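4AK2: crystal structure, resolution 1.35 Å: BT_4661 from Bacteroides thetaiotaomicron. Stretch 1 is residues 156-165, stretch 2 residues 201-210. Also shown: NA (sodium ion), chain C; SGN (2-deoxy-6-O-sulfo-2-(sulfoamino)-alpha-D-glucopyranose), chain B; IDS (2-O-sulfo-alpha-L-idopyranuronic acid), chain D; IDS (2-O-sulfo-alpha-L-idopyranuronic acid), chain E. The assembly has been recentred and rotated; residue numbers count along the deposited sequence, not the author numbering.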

# COMPACT_ATOMS: atom_id res chain seq x y z
N PHE A 156 18.50 10.74 -10.93
CA PHE A 156 17.17 10.69 -10.31
C PHE A 156 17.34 10.58 -8.80
O PHE A 156 18.23 9.86 -8.33
N ARG A 157 16.54 11.33 -8.05
CA ARG A 157 16.48 11.21 -6.58
C ARG A 157 15.02 11.12 -6.15
O ARG A 157 14.17 11.77 -6.76
N LEU A 158 14.73 10.33 -5.13
CA LEU A 158 13.35 9.96 -4.79
C LEU A 158 13.24 9.79 -3.27
O LEU A 158 14.07 9.11 -2.67
N ASP A 159 12.29 10.47 -2.62
CA ASP A 159 12.23 10.41 -1.15
C ASP A 159 10.84 10.65 -0.63
O ASP A 159 10.14 11.51 -1.16
N TYR A 160 10.44 9.90 0.40
CA TYR A 160 9.19 10.25 1.10
C TYR A 160 9.25 11.68 1.58
O TYR A 160 10.30 12.23 1.92
N ARG A 161 8.05 12.27 1.65
CA ARG A 161 7.91 13.73 1.96
C ARG A 161 6.83 14.10 2.96
O ARG A 161 7.10 14.93 3.86
N ARG A 162 5.60 13.64 2.75
CA ARG A 162 4.43 14.21 3.46
C ARG A 162 3.27 13.25 3.26
O ARG A 162 3.39 12.27 2.51
N ASP A 163 2.14 13.52 3.90
CA ASP A 163 0.87 12.87 3.66
C ASP A 163 1.00 11.35 3.90
O ASP A 163 0.74 10.54 3.00
N PHE A 164 1.36 11.01 5.13
CA PHE A 164 1.49 9.62 5.54
C PHE A 164 0.18 9.19 6.17
O PHE A 164 -0.43 9.92 6.97
N PHE A 165 -0.29 8.00 5.82
CA PHE A 165 -1.55 7.45 6.33
C PHE A 165 -1.29 5.98 6.69
O PHE A 165 -0.55 5.26 5.93
N THR A 201 5.39 15.84 12.14
CA THR A 201 4.74 15.26 10.96
C THR A 201 5.70 15.31 9.78
O THR A 201 5.29 15.27 8.63
N SER A 202 6.99 15.41 10.08
CA SER A 202 8.03 15.60 9.05
C SER A 202 8.32 14.30 8.27
O SER A 202 7.91 13.18 8.66
N ARG A 203 9.09 14.43 7.19
CA ARG A 203 9.48 13.25 6.42
C ARG A 203 10.56 12.44 7.13
O ARG A 203 10.86 11.33 6.70
N LYS A 204 11.13 12.96 8.23
CA LYS A 204 12.41 12.41 8.72
C LYS A 204 12.45 10.89 8.96
O LYS A 204 13.43 10.24 8.52
N PRO A 205 11.41 10.31 9.61
CA PRO A 205 11.51 8.86 9.89
C PRO A 205 11.51 7.97 8.65
O PRO A 205 11.87 6.79 8.76
N MET A 206 11.10 8.51 7.52
CA MET A 206 10.96 7.76 6.27
C MET A 206 11.90 8.25 5.18
O MET A 206 11.75 7.86 4.01
N SER A 207 12.87 9.08 5.55
CA SER A 207 13.67 9.80 4.59
C SER A 207 15.13 9.32 4.46
O SER A 207 15.83 9.20 5.44
N TYR A 208 15.54 9.07 3.22
CA TYR A 208 16.95 8.84 2.93
C TYR A 208 17.77 10.09 3.25
O TYR A 208 18.82 10.01 3.91
N PHE A 209 17.33 11.23 2.75
CA PHE A 209 18.13 12.45 2.87
C PHE A 209 18.32 12.93 4.31
O PHE A 209 19.34 13.57 4.60
N GLU A 210 17.42 12.53 5.20
CA GLU A 210 17.52 12.89 6.62
C GLU A 210 18.22 11.84 7.47
O GLU A 210 18.36 12.03 8.68

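Asp159 is the polar centre of this contact. Its CA-to-CB bond points toward the loop of stretch 2, and a t rotamer (chi1 -155°) carries the carboxylate in among donors. OD1 accepts a hydrogen bond from Tyr208 N at 2.8 Å, while OD2 accepts one from Ser207 OG at 2.6 Å; the t rotamer of Ser207 (chi1 172°) brings its short hydroxyl within reach of the acid. OD2 also lies 3.1 Å from Arg203 NH1, a salt bridge of charges alone, since the oxygen sits well out of the guanidinium plane. That guanidinium is held at the end of an extended chain (chi1 p, then t, t), where Arg203 NH2 bridges to Glu210 OE2 at 2.8 Å. Water 1 ties Asp159 OD1 (2.6 Å) to Met206 O (2.7 Å).

Apolar packing flanks this network. Met206, m at all three chi angles, folds so that CE lies over one face of the Tyr160 ring, 3.5 Å from Tyr160 CE2, a CH-pi contact; its CB meets Phe164 CE1 at 3.9 Å. Phe209, chi1 m, swings its ring back so that CZ approaches Arg157 CB at 3.9 Å.

Arg161 points away, and its t, p, t chain delivers NH1 to SGN O3 at 3.0 Å, while Arg203 N donates to SGN O3S at 2.7 Å, so both stretches hold the sulfated sugar.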

# COMPACT_ATOMS: atom_id res chain seq x y z
CB PHE A 156 16.40 9.49 -10.86
CG PHE A 156 14.92 9.51 -10.57
CD1 PHE A 156 14.09 10.44 -11.21
CD2 PHE A 156 14.34 8.58 -9.69
CE1 PHE A 156 12.72 10.42 -10.98
CE2 PHE A 156 12.96 8.57 -9.47
CZ PHE A 156 12.16 9.51 -10.12
CB ARG A 157 17.17 12.41 -5.86
CG ARG A 157 18.65 12.58 -6.23
CD ARG A 157 19.56 11.44 -5.74
NE ARG A 157 20.96 11.72 -6.06
CZ ARG A 157 21.53 11.46 -7.22
NH1 ARG A 157 20.86 10.84 -8.18
NH2 ARG A 157 22.81 11.77 -7.38
CB LEU A 158 13.04 8.63 -5.49
CG LEU A 158 11.57 8.17 -5.41
CD1 LEU A 158 10.66 9.10 -6.24
CD2 LEU A 158 11.43 6.76 -5.93
CB ASP A 159 13.18 11.47 -0.58
CG ASP A 159 13.70 11.18 0.80
OD1 ASP A 159 13.89 10.00 1.14
OD2 ASP A 159 13.96 12.14 1.58
CB TYR A 160 8.96 9.30 2.26
CG TYR A 160 8.39 7.94 1.88
CD1 TYR A 160 7.02 7.75 1.80
CD2 TYR A 160 9.22 6.82 1.63
CE1 TYR A 160 6.44 6.53 1.49
CE2 TYR A 160 8.66 5.62 1.31
CZ TYR A 160 7.31 5.44 1.25
OH TYR A 160 6.78 4.19 0.97
CB ARG A 161 7.73 14.54 0.67
CG ARG A 161 7.58 16.07 0.84
CD ARG A 161 8.79 16.67 1.57
NE ARG A 161 8.66 18.12 1.71
CZ ARG A 161 7.98 18.72 2.69
NH1 ARG A 161 7.34 18.00 3.62
NH2 ARG A 161 7.89 20.04 2.70
CB ARG A 162 4.05 15.60 2.91
CG ARG A 162 3.72 15.65 1.44
CD ARG A 162 3.06 16.94 0.98
NE ARG A 162 3.92 18.13 1.08
CZ ARG A 162 4.82 18.53 0.18
NH1 ARG A 162 5.11 17.76 -0.88
NH2 ARG A 162 5.47 19.68 0.37
CB ASP A 163 0.32 13.21 2.26
CG ASP A 163 -0.00 14.69 2.08
OD1 ASP A 163 -0.19 15.39 3.08
OD2 ASP A 163 -0.03 15.09 0.92
CB PHE A 164 2.63 9.46 6.54
CG PHE A 164 3.96 9.90 6.03
CD1 PHE A 164 4.79 9.01 5.37
CD2 PHE A 164 4.41 11.22 6.22
CE1 PHE A 164 6.02 9.41 4.90
CE2 PHE A 164 5.65 11.63 5.76
CZ PHE A 164 6.46 10.73 5.08
CB PHE A 165 -2.66 7.41 5.30
CG PHE A 165 -3.09 8.78 4.78
CD1 PHE A 165 -2.29 9.47 3.83
CD2 PHE A 165 -4.31 9.36 5.17
CE1 PHE A 165 -2.67 10.69 3.31
CE2 PHE A 165 -4.69 10.58 4.62
CZ PHE A 165 -3.88 11.25 3.71
CB THR A 201 3.42 15.98 10.63
OG1 THR A 201 3.68 17.37 10.39
CG2 THR A 201 2.40 15.88 11.78
CB SER A 202 9.33 16.12 9.67
OG SER A 202 10.00 15.07 10.37
CB ARG A 203 10.02 13.69 5.06
CG ARG A 203 11.35 14.41 5.12
CD ARG A 203 11.94 14.71 3.76
NE ARG A 203 13.20 15.44 3.90
CZ ARG A 203 14.05 15.67 2.91
NH1 ARG A 203 13.81 15.21 1.68
NH2 ARG A 203 15.16 16.35 3.16
CB LYS A 204 12.92 13.19 9.92
CG LYS A 204 13.29 14.63 9.57
CD LYS A 204 13.55 15.47 10.81
CE LYS A 204 13.82 16.93 10.44
NZ LYS A 204 13.84 17.69 11.70
CB PRO A 205 10.26 8.59 10.74
CG PRO A 205 9.93 9.94 11.39
CD PRO A 205 10.20 10.90 10.24
CB MET A 206 9.51 7.81 5.79
CG MET A 206 8.59 6.87 6.55
SD MET A 206 9.01 5.11 6.45
CE MET A 206 9.08 4.75 4.70
CB SER A 207 13.68 11.32 4.95
OG SER A 207 14.62 12.02 4.12
CB TYR A 208 17.12 8.48 1.45
CG TYR A 208 18.59 8.46 1.04
CD1 TYR A 208 19.35 7.31 1.14
CD2 TYR A 208 19.20 9.62 0.54
CE1 TYR A 208 20.68 7.31 0.79
CE2 TYR A 208 20.55 9.63 0.18
CZ TYR A 208 21.29 8.48 0.31
OH TYR A 208 22.64 8.49 -0.07
CB PHE A 209 17.58 13.53 1.94
CG PHE A 209 17.83 13.20 0.50
CD1 PHE A 209 19.08 13.44 -0.06
CD2 PHE A 209 16.85 12.55 -0.27
CE1 PHE A 209 19.33 13.04 -1.37
CE2 PHE A 209 17.11 12.15 -1.57
CZ PHE A 209 18.34 12.42 -2.12
CB GLU A 210 16.12 13.19 7.20
CG GLU A 210 15.39 14.25 6.42
CD GLU A 210 15.87 15.65 6.74
OE1 GLU A 210 16.50 15.87 7.78
OE2 GLU A 210 15.64 16.53 5.91
NA NA C . -0.05 10.10 0.28
C1 SGN B . 8.03 19.75 8.49
C2 SGN B . 7.61 19.43 7.05
C3 SGN B . 6.56 20.47 6.62
C4 SGN B . 5.42 20.54 7.62
C5 SGN B . 5.93 20.83 9.03
C6 SGN B . 4.78 20.67 10.04
N2 SGN B . 8.78 19.42 6.19
O1 SGN B . 8.79 20.96 8.54
O3 SGN B . 6.07 20.05 5.34
O4 SGN B . 4.60 21.68 7.31
O5 SGN B . 6.89 19.82 9.34
O6 SGN B . 5.24 20.98 11.34
S1 SGN B . 9.76 18.17 6.08
O1S SGN B . 10.46 18.27 4.81
O2S SGN B . 10.69 18.08 7.18
O3S SGN B . 8.85 16.90 6.09
S2 SGN B . 4.32 20.74 12.55
O4S SGN B . 3.19 21.66 12.49
O5S SGN B . 5.24 21.07 13.87
O6S SGN B . 3.98 19.31 12.58
C1 IDS D . 3.24 21.37 6.93
C2 IDS D . 2.42 22.67 7.02
C3 IDS D . 2.71 23.65 5.88
C4 IDS D . 2.76 22.98 4.50
C5 IDS D . 3.68 21.76 4.58
C6 IDS D . 3.82 20.97 3.30
O2 IDS D . 1.03 22.33 7.00
O3 IDS D . 3.94 24.34 6.10
O4 IDS D . 1.45 22.55 4.10
O5 IDS D . 3.19 20.87 5.60
O6A IDS D . 4.35 21.50 2.30
O6B IDS D . 3.36 19.80 3.31
S IDS D . 0.23 21.99 8.31
O1S IDS D . -1.11 21.52 7.95
O2S IDS D . 1.02 20.96 9.02
O3S IDS D . 0.24 23.27 9.03
C1 IDS E . -1.21 20.28 -0.35
C2 IDS E . -0.79 18.94 -0.89
C3 IDS E . -1.54 17.73 -0.27
C4 IDS E . -3.03 17.98 -0.17
C5 IDS E . -3.23 19.33 0.54
C6 IDS E . -4.67 19.61 0.84
O2 IDS E . -0.90 18.99 -2.32
O3 IDS E . -1.01 17.50 1.05
O4 IDS E . -3.55 18.01 -1.51
O5 IDS E . -2.62 20.36 -0.25
O6A IDS E . -5.27 18.77 1.55
O6B IDS E . -5.21 20.63 0.38
S IDS E . -0.11 18.05 -3.23
O1S IDS E . -0.03 18.78 -4.50
O2S IDS E . 1.19 17.83 -2.59
O3S IDS E . -0.90 16.78 -3.33
O HOH W 1 12.52 7.81 1.42
O HOH W 2 11.24 14.34 0.16
O HOH W 3 5.76 16.17 6.04
O HOH W 4 3.08 14.71 6.89
O HOH W 5 -2.39 9.63 -0.65